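Local coordinates for protein toxin-antitoxin system toxin HepN family (Shewanella oneidensis MR-1, PDB 6M6U) that cleaves mRNA as the toxin of a type VII toxin-antitoxin system and is neutralised mostly through tri-AMPylation by its antitoxin MntA, at residues 38-43 and 102-107; 27-32 and 110-115; 61-66 and 74-79. All blocks are in the same frame, centred on the assembly; numbering follows the deposited sequence.

Contact 1 (38-43 and 102-107); sequences SVILNL and HDYQEL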
loop_
_atom_site.group_PDB
_atom_site.type_symbol
_atom_site.label_atom_id
_atom_site.label_comp_id
_atom_site.label_asym_id
_atom_site.label_seq_id
_atom_site.Cartn_x
_atom_site.Cartn_y
_atom_site.Cartn_z
ATOM N N SER B 38 -3.556 -53.565 -12.237
ATOM C CA SER B 38 -3.178 -53.278 -13.618
ATOM C C SER B 38 -4.399 -53.004 -14.489
ATOM O O SER B 38 -4.355 -52.140 -15.372
ATOM C CB SER B 38 -2.360 -54.434 -14.191
ATOM O OG SER B 38 -2.005 -54.170 -15.536
ATOM N N VAL B 39 -5.492 -53.736 -14.270
ATOM C CA VAL B 39 -6.722 -53.457 -15.006
ATOM C C VAL B 39 -7.267 -52.088 -14.622
ATOM O O VAL B 39 -7.659 -51.289 -15.482
ATOM C CB VAL B 39 -7.761 -54.566 -14.758
ATOM C CG1 VAL B 39 -9.128 -54.144 -15.288
ATOM C CG2 VAL B 39 -7.311 -55.877 -15.403
ATOM N N ILE B 40 -7.283 -51.792 -13.322
ATOM C CA ILE B 40 -7.838 -50.528 -12.848
ATOM C C ILE B 40 -7.029 -49.351 -13.384
ATOM O O ILE B 40 -7.595 -48.330 -13.794
ATOM C CB ILE B 40 -7.910 -50.532 -11.310
ATOM C CG1 ILE B 40 -9.016 -51.486 -10.839
ATOM C CG2 ILE B 40 -8.118 -49.125 -10.771
ATOM C CD1 ILE B 40 -9.028 -51.727 -9.343
ATOM N N LEU B 41 -5.702 -49.483 -13.421
ATOM C CA LEU B 41 -4.870 -48.381 -13.894
ATOM C C LEU B 41 -5.080 -48.136 -15.382
ATOM O O LEU B 41 -5.179 -46.984 -15.827
ATOM C CB LEU B 41 -3.398 -48.656 -13.597
ATOM C CG LEU B 41 -2.490 -47.478 -13.985
ATOM C CD1 LEU B 41 -2.437 -46.446 -12.863
ATOM C CD2 LEU B 41 -1.095 -47.948 -14.339
ATOM N N ASN B 42 -5.158 -49.206 -16.172
ATOM C CA ASN B 42 -5.382 -49.026 -17.599
ATOM C C ASN B 42 -6.810 -48.584 -17.907
ATOM O O ASN B 42 -7.035 -47.946 -18.940
ATOM C CB ASN B 42 -5.025 -50.308 -18.349
ATOM C CG ASN B 42 -3.524 -50.477 -18.528
ATOM O OD1 ASN B 42 -2.887 -49.733 -19.281
ATOM N ND2 ASN B 42 -2.948 -51.457 -17.834
ATOM N N LEU B 43 -7.777 -48.893 -17.038
ATOM C CA LEU B 43 -9.091 -48.268 -17.167
ATOM C C LEU B 43 -8.993 -46.762 -16.951
ATOM O O LEU B 43 -9.563 -45.974 -17.716
ATOM C CB LEU B 43 -10.075 -48.886 -16.177
ATOM C CG LEU B 43 -10.793 -50.145 -16.659
ATOM C CD1 LEU B 43 -11.671 -50.727 -15.555
ATOM C CD2 LEU B 43 -11.609 -49.844 -17.911
ATOM N N HIS B 102 -9.805 -44.533 -5.973
ATOM C CA HIS B 102 -9.765 -43.774 -4.725
ATOM C C HIS B 102 -10.406 -44.482 -3.540
ATOM O O HIS B 102 -10.133 -44.105 -2.395
ATOM C CB HIS B 102 -10.451 -42.418 -4.908
ATOM C CG HIS B 102 -9.836 -41.576 -5.977
ATOM N ND1 HIS B 102 -10.495 -41.246 -7.143
ATOM C CD2 HIS B 102 -8.611 -41.011 -6.066
ATOM C CE1 HIS B 102 -9.704 -40.506 -7.898
ATOM N NE2 HIS B 102 -8.553 -40.350 -7.269
ATOM N N ASP B 103 -11.250 -45.485 -3.776
ATOM C CA ASP B 103 -11.982 -46.141 -2.701
ATOM C C ASP B 103 -12.116 -47.634 -3.017
ATOM O O ASP B 103 -13.210 -48.176 -3.159
ATOM C CB ASP B 103 -13.340 -45.469 -2.509
ATOM C CG ASP B 103 -13.960 -45.780 -1.162
ATOM O OD1 ASP B 103 -13.203 -46.009 -0.193
ATOM O OD2 ASP B 103 -15.207 -45.786 -1.074
ATOM N N TYR B 104 -10.971 -48.315 -3.125
ATOM C CA TYR B 104 -10.978 -49.715 -3.540
ATOM C C TYR B 104 -11.737 -50.597 -2.558
ATOM O O TYR B 104 -12.377 -51.571 -2.969
ATOM C CB TYR B 104 -9.547 -50.227 -3.707
ATOM C CG TYR B 104 -9.459 -51.721 -3.941
ATOM C CD1 TYR B 104 -9.694 -52.262 -5.201
ATOM C CD2 TYR B 104 -9.138 -52.591 -2.905
ATOM C CE1 TYR B 104 -9.616 -53.631 -5.422
ATOM C CE2 TYR B 104 -9.058 -53.960 -3.116
ATOM C CZ TYR B 104 -9.297 -54.473 -4.376
ATOM O OH TYR B 104 -9.218 -55.831 -4.591
ATOM N N GLN B 105 -11.683 -50.272 -1.265
ATOM C CA GLN B 105 -12.346 -51.109 -0.270
ATOM C C GLN B 105 -13.852 -51.164 -0.492
ATOM O O GLN B 105 -14.500 -52.139 -0.095
ATOM C CB GLN B 105 -12.028 -50.601 1.136
ATOM C CG GLN B 105 -10.582 -50.820 1.560
ATOM C CD GLN B 105 -10.291 -52.264 1.933
ATOM O OE1 GLN B 105 -10.811 -52.779 2.925
ATOM N NE2 GLN B 105 -9.459 -52.926 1.136
ATOM N N GLU B 106 -14.426 -50.140 -1.121
ATOM C CA GLU B 106 -15.840 -50.148 -1.476
ATOM C C GLU B 106 -16.091 -50.603 -2.906
ATOM O O GLU B 106 -17.252 -50.686 -3.320
ATOM C CB GLU B 106 -16.450 -48.759 -1.267
ATOM C CG GLU B 106 -16.653 -48.391 0.190
ATOM C CD GLU B 106 -17.126 -49.568 1.021
ATOM O OE1 GLU B 106 -16.399 -49.961 1.959
ATOM O OE2 GLU B 106 -18.216 -50.107 0.729
ATOM N N LEU B 107 -15.042 -50.897 -3.668
ATOM C CA LEU B 107 -15.223 -51.340 -5.040
ATOM C C LEU B 107 -15.890 -52.705 -5.073
ATOM O O LEU B 107 -15.515 -53.619 -4.330
ATOM C CB LEU B 107 -13.881 -51.400 -5.767
ATOM C CG LEU B 107 -13.934 -51.833 -7.235
ATOM C CD1 LEU B 107 -14.792 -50.873 -8.042
ATOM C CD2 LEU B 107 -12.533 -51.932 -7.821
#
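Ile40 sends its CD1 methyl from the helix of residues 38-43 against the CD2 methyl of Leu107 and the ring carbon CD1 of Tyr104, meeting the leucine tip to tip. The closer meeting is with Leu107, whose CD2 lies 3.8 Å from Ile40 CD1. Tyr104 CD1 is 4.2 Å from the same methyl, which comes to the ring obliquely. CG1 is turned anti to the carbonyl carbon (chi1 -71°) and CD1 extends beyond it, which gives Ile40 the length to bridge the two backbones. Ile40 CA and Tyr104 CA are 9.9 Å apart. Isoleucine suits this place, because a slim methyl at the end of an extended branch can touch both a ring carbon and a leucine methyl. Tyr104 and Leu107 come to the same side because 104-106 form a short 3-10 turn, closed by the 2.8 Å bond from Leu107 N to Tyr104 O. The phenol is amphipathic: its carbon flank meets Ile40, while OH is hydrogen-bonded to Gln36 OE1, one helical turn before Ile40.

Tyr104 and His102 belong to the RX(4)HXY motif of HEPN toxins, and Tyr104 is the residue that MntA tri-AMPylates; it is unmodified here. On another side of the helix, Asn42 ND2 binds Ser38 O at 2.9 Å, adding a second donor to a carbonyl already used by Asn42 N from the opposite face. Ser38 OG pairs with Asp37 of the second subunit, and Tyr104 packs on Arg45 of that subunit. Within the chain, the contact joins helix 33-60 to the loop that leaves helix 84-102: Ile40 also rests on Ala100 and Val101 of helix 84-102, and Leu107 reaches Leu96 and Ile99 there and Val112 of helix 109-118.

Contact 2 (27-32 and 110-115); sequences SQFKQD and DIVVHV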
loop_
_atom_site.group_PDB
_atom_site.type_symbol
_atom_site.label_atom_id
_atom_site.label_comp_id
_atom_site.label_asym_id
_atom_site.label_seq_id
_atom_site.Cartn_x
_atom_site.Cartn_y
_atom_site.Cartn_z
ATOM N N SER B 27 -9.941 -66.249 -14.770
ATOM C CA SER B 27 -9.954 -67.179 -13.643
ATOM C C SER B 27 -9.202 -66.637 -12.434
ATOM O O SER B 27 -9.511 -67.013 -11.297
ATOM C CB SER B 27 -9.360 -68.524 -14.063
ATOM O OG SER B 27 -8.120 -68.342 -14.728
ATOM N N GLN B 28 -8.220 -65.764 -12.647
ATOM C CA GLN B 28 -7.377 -65.277 -11.562
ATOM C C GLN B 28 -7.660 -63.835 -11.165
ATOM O O GLN B 28 -7.005 -63.326 -10.249
ATOM C CB GLN B 28 -5.898 -65.416 -11.944
ATOM C CG GLN B 28 -5.402 -66.853 -12.010
ATOM C CD GLN B 28 -5.579 -67.596 -10.697
ATOM O OE1 GLN B 28 -6.311 -68.584 -10.623
ATOM N NE2 GLN B 28 -4.905 -67.124 -9.653
ATOM N N PHE B 29 -8.620 -63.165 -11.807
ATOM C CA PHE B 29 -8.746 -61.721 -11.624
ATOM C C PHE B 29 -9.246 -61.368 -10.229
ATOM O O PHE B 29 -8.656 -60.523 -9.545
ATOM C CB PHE B 29 -9.673 -61.120 -12.674
ATOM C CG PHE B 29 -9.913 -59.654 -12.476
ATOM C CD1 PHE B 29 -8.962 -58.728 -12.869
ATOM C CD2 PHE B 29 -11.069 -59.203 -11.860
ATOM C CE1 PHE B 29 -9.171 -57.373 -12.672
ATOM C CE2 PHE B 29 -11.286 -57.848 -11.660
ATOM C CZ PHE B 29 -10.336 -56.933 -12.067
ATOM N N LYS B 30 -10.350 -61.979 -9.799
ATOM C CA LYS B 30 -10.926 -61.629 -8.505
ATOM C C LYS B 30 -10.038 -62.030 -7.337
ATOM O O LYS B 30 -10.310 -61.615 -6.205
ATOM C CB LYS B 30 -12.305 -62.271 -8.355
ATOM C CG LYS B 30 -13.381 -61.629 -9.213
ATOM C CD LYS B 30 -14.633 -62.490 -9.270
ATOM C CE LYS B 30 -15.173 -62.782 -7.879
ATOM N NZ LYS B 30 -15.583 -61.539 -7.169
ATOM N N GLN B 31 -8.985 -62.806 -7.582
ATOM C CA GLN B 31 -8.064 -63.253 -6.545
ATOM C C GLN B 31 -6.826 -62.374 -6.419
ATOM O O GLN B 31 -6.381 -62.095 -5.300
ATOM C CB GLN B 31 -7.627 -64.697 -6.827
ATOM C CG GLN B 31 -6.360 -65.119 -6.100
ATOM C CD GLN B 31 -5.931 -66.537 -6.433
ATOM O OE1 GLN B 31 -5.148 -66.763 -7.361
ATOM N NE2 GLN B 31 -6.444 -67.498 -5.670
ATOM N N ASP B 32 -6.264 -61.928 -7.538
ATOM C CA ASP B 32 -4.933 -61.331 -7.578
ATOM C C ASP B 32 -5.049 -59.808 -7.528
ATOM O O ASP B 32 -5.552 -59.185 -8.470
ATOM C CB ASP B 32 -4.199 -61.795 -8.834
ATOM C CG ASP B 32 -2.694 -61.635 -8.734
ATOM O OD1 ASP B 32 -2.228 -60.573 -8.279
ATOM O OD2 ASP B 32 -1.971 -62.580 -9.112
ATOM N N ASP B 110 -17.085 -57.153 -9.192
ATOM C CA ASP B 110 -17.858 -57.773 -10.263
ATOM C C ASP B 110 -18.287 -56.770 -11.328
ATOM O O ASP B 110 -18.458 -57.150 -12.494
ATOM C CB ASP B 110 -19.087 -58.479 -9.690
ATOM C CG ASP B 110 -18.733 -59.766 -8.966
ATOM O OD1 ASP B 110 -17.851 -60.505 -9.460
ATOM O OD2 ASP B 110 -19.336 -60.044 -7.908
ATOM N N ILE B 111 -18.475 -55.498 -10.963
ATOM C CA ILE B 111 -18.796 -54.490 -11.971
ATOM C C ILE B 111 -17.578 -54.206 -12.841
ATOM O O ILE B 111 -17.701 -53.965 -14.047
ATOM C CB ILE B 111 -19.336 -53.204 -11.316
ATOM C CG1 ILE B 111 -20.271 -53.540 -10.145
ATOM C CG2 ILE B 111 -20.065 -52.362 -12.356
ATOM C CD1 ILE B 111 -20.885 -52.312 -9.480
ATOM N N VAL B 112 -16.381 -54.247 -12.248
ATOM C CA VAL B 112 -15.160 -54.142 -13.044
ATOM C C VAL B 112 -15.081 -55.287 -14.043
ATOM O O VAL B 112 -14.760 -55.081 -15.220
ATOM C CB VAL B 112 -13.920 -54.102 -12.130
ATOM C CG1 VAL B 112 -12.644 -54.126 -12.965
ATOM C CG2 VAL B 112 -13.948 -52.866 -11.237
ATOM N N VAL B 113 -15.382 -56.511 -13.596
ATOM C CA VAL B 113 -15.379 -57.654 -14.506
ATOM C C VAL B 113 -16.456 -57.488 -15.573
ATOM O O VAL B 113 -16.216 -57.741 -16.761
ATOM C CB VAL B 113 -15.547 -58.968 -13.719
ATOM C CG1 VAL B 113 -16.145 -60.056 -14.603
ATOM C CG2 VAL B 113 -14.208 -59.420 -13.158
ATOM N N HIS B 114 -17.653 -57.052 -15.172
ATOM C CA HIS B 114 -18.711 -56.816 -16.150
ATOM C C HIS B 114 -18.301 -55.746 -17.154
ATOM O O HIS B 114 -18.651 -55.829 -18.337
ATOM C CB HIS B 114 -20.009 -56.426 -15.440
ATOM C CG HIS B 114 -21.220 -56.472 -16.325
ATOM N ND1 HIS B 114 -21.947 -55.348 -16.654
ATOM C CD2 HIS B 114 -21.832 -57.510 -16.945
ATOM C CE1 HIS B 114 -22.953 -55.690 -17.441
ATOM N NE2 HIS B 114 -22.905 -56.996 -17.632
ATOM N N VAL B 115 -17.548 -54.738 -16.704
ATOM C CA VAL B 115 -17.044 -53.722 -17.623
ATOM C C VAL B 115 -15.981 -54.313 -18.542
ATOM O O VAL B 115 -15.994 -54.078 -19.756
ATOM C CB VAL B 115 -16.514 -52.506 -16.839
ATOM C CG1 VAL B 115 -15.703 -51.593 -17.748
ATOM C CG2 VAL B 115 -17.669 -51.735 -16.215
#
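The loop 27-32, helical in its angles at 29-31 but without regular helical bonding, passes beside the helix of 110-115, with CA atoms 8.3 Å apart at Phe29 and Val113 and 8.1 Å apart at Lys30 and Asp110. Phe29 reaches across to the helix. Its CG stands anti to the backbone N (chi1 176°), which carries the ring to two valines on successive positions. Val113 CG2 approaches Phe29 CD2 to 3.4 Å, a close fit, as the two side chains run side by side but point opposite ways. Val112 runs at about a right angle to Phe29 and puts CG1 3.7 Å from the ring atom CZ. Both methyls come to the ring obliquely. Beta-branched valines suit the site: their methyls sit close to the helix and make a stiff, shallow surface for a broad ring.

In the all-helical HEPN fold this loop is the link between helix 3-23 and helix 33-60, and Phe29 packs where the link passes between the two helices, meeting the Tyr23 ring and Val39. Asp32 then serves as the N-cap of helix 33-60, its OD1 accepting from Thr34 N, while Phe29 O receives Gln36 NE2.

Nearer the solvent, Lys30 makes a long, weak salt bridge: NZ lies 3.4 Å from Asp110 OD1. Bends at chi3 (56°) and chi4 (62°) curl CE and NZ of the lysine back, so that CD, CE and NZ all lie near that oxygen. Asp110 suits the first turn of helix 109-118, where a carboxylate would be expected to interact favourably with the amino end of the helix; its CB points away from the loop, yet the carboxylate turns back far enough to meet the amine.

Contact 3 (61-66 and 74-79); sequences QQLGIP and TLLAQN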
loop_
_atom_site.group_PDB
_atom_site.type_symbol
_atom_site.label_atom_id
_atom_site.label_comp_id
_atom_site.label_asym_id
_atom_site.label_seq_id
_atom_site.Cartn_x
_atom_site.Cartn_y
_atom_site.Cartn_z
ATOM N N GLN B 61 -14.019 -26.135 -30.308
ATOM C CA GLN B 61 -15.268 -25.726 -30.933
ATOM C C GLN B 61 -16.120 -24.842 -30.032
ATOM O O GLN B 61 -17.298 -24.626 -30.332
ATOM C CB GLN B 61 -16.055 -26.960 -31.373
ATOM C CG GLN B 61 -15.216 -27.932 -32.173
ATOM C CD GLN B 61 -16.034 -28.705 -33.179
ATOM O OE1 GLN B 61 -16.406 -29.853 -32.944
ATOM N NE2 GLN B 61 -16.319 -28.077 -34.314
ATOM N N GLN B 62 -15.551 -24.336 -28.937
ATOM C CA GLN B 62 -16.211 -23.361 -28.066
ATOM C C GLN B 62 -17.619 -23.804 -27.678
ATOM O O GLN B 62 -18.563 -23.011 -27.666
ATOM C CB GLN B 62 -16.237 -21.981 -28.721
ATOM C CG GLN B 62 -14.868 -21.333 -28.806
ATOM C CD GLN B 62 -14.861 -20.104 -29.691
ATOM O OE1 GLN B 62 -14.972 -20.205 -30.914
ATOM N NE2 GLN B 62 -14.730 -18.932 -29.076
ATOM N N LEU B 63 -17.757 -25.090 -27.359
ATOM C CA LEU B 63 -19.034 -25.638 -26.928
ATOM C C LEU B 63 -19.357 -25.304 -25.481
ATOM O O LEU B 63 -20.507 -25.482 -25.061
ATOM C CB LEU B 63 -19.031 -27.153 -27.125
ATOM C CG LEU B 63 -18.626 -27.584 -28.536
ATOM C CD1 LEU B 63 -18.661 -29.096 -28.680
ATOM C CD2 LEU B 63 -19.527 -26.917 -29.566
ATOM N N GLY B 64 -18.379 -24.819 -24.718
ATOM C CA GLY B 64 -18.570 -24.510 -23.317
ATOM C C GLY B 64 -17.358 -24.870 -22.482
ATOM O O GLY B 64 -16.404 -25.475 -22.984
ATOM N N ILE B 65 -17.375 -24.488 -21.208
ATOM C CA ILE B 65 -16.327 -24.840 -20.259
ATOM C C ILE B 65 -16.831 -26.048 -19.453
ATOM O O ILE B 65 -17.814 -25.905 -18.713
ATOM C CB ILE B 65 -15.978 -23.669 -19.335
ATOM C CG1 ILE B 65 -15.610 -22.432 -20.156
ATOM C CG2 ILE B 65 -14.842 -24.050 -18.392
ATOM C CD1 ILE B 65 -15.633 -21.155 -19.356
ATOM N N PRO B 66 -16.214 -27.217 -19.591
ATOM C CA PRO B 66 -16.666 -28.375 -18.800
ATOM C C PRO B 66 -16.441 -28.154 -17.311
ATOM O O PRO B 66 -15.307 -27.997 -16.848
ATOM C CB PRO B 66 -15.814 -29.528 -19.345
ATOM C CG PRO B 66 -14.651 -28.873 -20.018
ATOM C CD PRO B 66 -15.164 -27.577 -20.554
ATOM N N THR B 74 -21.077 -34.586 -21.215
ATOM C CA THR B 74 -22.415 -34.016 -21.327
ATOM C C THR B 74 -22.472 -32.950 -22.413
ATOM O O THR B 74 -23.408 -32.929 -23.220
ATOM C CB THR B 74 -22.855 -33.437 -19.982
ATOM O OG1 THR B 74 -22.943 -34.487 -19.011
ATOM C CG2 THR B 74 -24.207 -32.757 -20.106
ATOM N N LEU B 75 -21.466 -32.069 -22.467
ATOM C CA LEU B 75 -21.463 -31.003 -23.466
ATOM C C LEU B 75 -21.343 -31.560 -24.881
ATOM O O LEU B 75 -21.938 -31.018 -25.819
ATOM C CB LEU B 75 -20.336 -30.007 -23.191
ATOM C CG LEU B 75 -20.495 -29.099 -21.964
ATOM C CD1 LEU B 75 -19.324 -28.127 -21.859
ATOM C CD2 LEU B 75 -21.812 -28.332 -22.012
ATOM N N LEU B 76 -20.565 -32.630 -25.065
ATOM C CA LEU B 76 -20.488 -33.257 -26.383
ATOM C C LEU B 76 -21.839 -33.820 -26.807
ATOM O O LEU B 76 -22.193 -33.779 -27.992
ATOM C CB LEU B 76 -19.438 -34.365 -26.392
ATOM C CG LEU B 76 -17.985 -33.983 -26.105
ATOM C CD1 LEU B 76 -17.143 -35.241 -25.983
ATOM C CD2 LEU B 76 -17.439 -33.076 -27.203
ATOM N N ALA B 77 -22.605 -34.356 -25.851
ATOM C CA ALA B 77 -23.895 -34.954 -26.182
ATOM C C ALA B 77 -24.928 -33.889 -26.532
ATOM O O ALA B 77 -25.725 -34.074 -27.459
ATOM C CB ALA B 77 -24.385 -35.820 -25.021
ATOM N N GLN B 78 -24.934 -32.770 -25.801
ATOM C CA GLN B 78 -25.864 -31.688 -26.112
ATOM C C GLN B 78 -25.594 -31.076 -27.480
ATOM O O GLN B 78 -26.505 -30.490 -28.077
ATOM C CB GLN B 78 -25.806 -30.605 -25.033
ATOM C CG GLN B 78 -25.905 -31.145 -23.620
ATOM C CD GLN B 78 -25.874 -30.052 -22.574
ATOM O OE1 GLN B 78 -24.835 -29.441 -22.327
ATOM N NE2 GLN B 78 -27.016 -29.808 -21.940
ATOM N N ASN B 79 -24.370 -31.195 -27.985
ATOM C CA ASN B 79 -24.025 -30.785 -29.338
ATOM C C ASN B 79 -24.164 -31.922 -30.346
ATOM O O ASN B 79 -23.775 -31.756 -31.508
ATOM C CB ASN B 79 -22.603 -30.224 -29.362
ATOM C CG ASN B 79 -22.486 -28.905 -28.618
ATOM O OD1 ASN B 79 -22.702 -27.843 -29.194
ATOM N ND2 ASN B 79 -22.149 -28.968 -27.331
#
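Leu63 lies over one face of the Asn79 amide, four of its carbons spread across the flat group. CD2 is the nearest, 3.3 Å from Asn79 OD1, while CB sits 3.6 Å from Asn79 ND2 and CD1 lies over the middle at 3.8 Å from Asn79 CG. Beyond them Leu63 CD1 touches Leu76 CD2 loosely. The second leucine works the other way round: Leu75 presses its CD1 against backbone, 3.9 Å from Gly64 C and 4.0 Å from Pro66 N, a patch of loop where the bare Gly64 lets the methyl come close to the main chain. Glycine suits its place there, since at phi 142° and psi 173° a beta carbon would be jammed against the preceding carbonyl oxygen and would also crowd Leu75.

What fixes the amide under Leu63 is its own helix. Asn79 ND2 gives a 2.6 Å bond to Leu75 O, almost straight at 161°, with the acceptor lying in the amide plane; the bond from Asn79 N reaches that carbonyl from the opposite face, so two donors close the end of helix 69-78. Leu63 lies in the Schellman motif that ends helix 33-60: Gln62 takes positive phi and Leu63 N binds Asn58 O. Asn58 also touches Leu63, Leu75 and Leu76. Further out, Ile65 and Pro66 pack on Thr88 and Gln112 of the MntA chain.

The meeting across the segments is van der Waals contact between leucine carbons and an amide face; the NH2 is used on its own helix, at Leu75 O, fixing the plane Leu63 lies on.

Contacts 1 and 2 form one continuous patch, their centres about 11 Å apart: Val39 CG2 touches Phe29 CE1 at 3.6 Å, and Leu107 CD2 meets Val112 CG2 at 3.8 Å. Contact 3 lies on the opposite side of the chain's centre, about 28 Å from contact 1 and about 34 Å from contact 2, centre to centre, and touches neither. Along the chain contact 3 is nested inside contact 1, and contact 1 inside contact 2. Between side chains, Arg97, an active-site residue by similarity, is about 6 Å from Ile40, about 9 Å from Val112 and about 12 Å from Pro66. Contact 1 includes His102, likewise assigned by similarity, and so lies within the probable catalytic region.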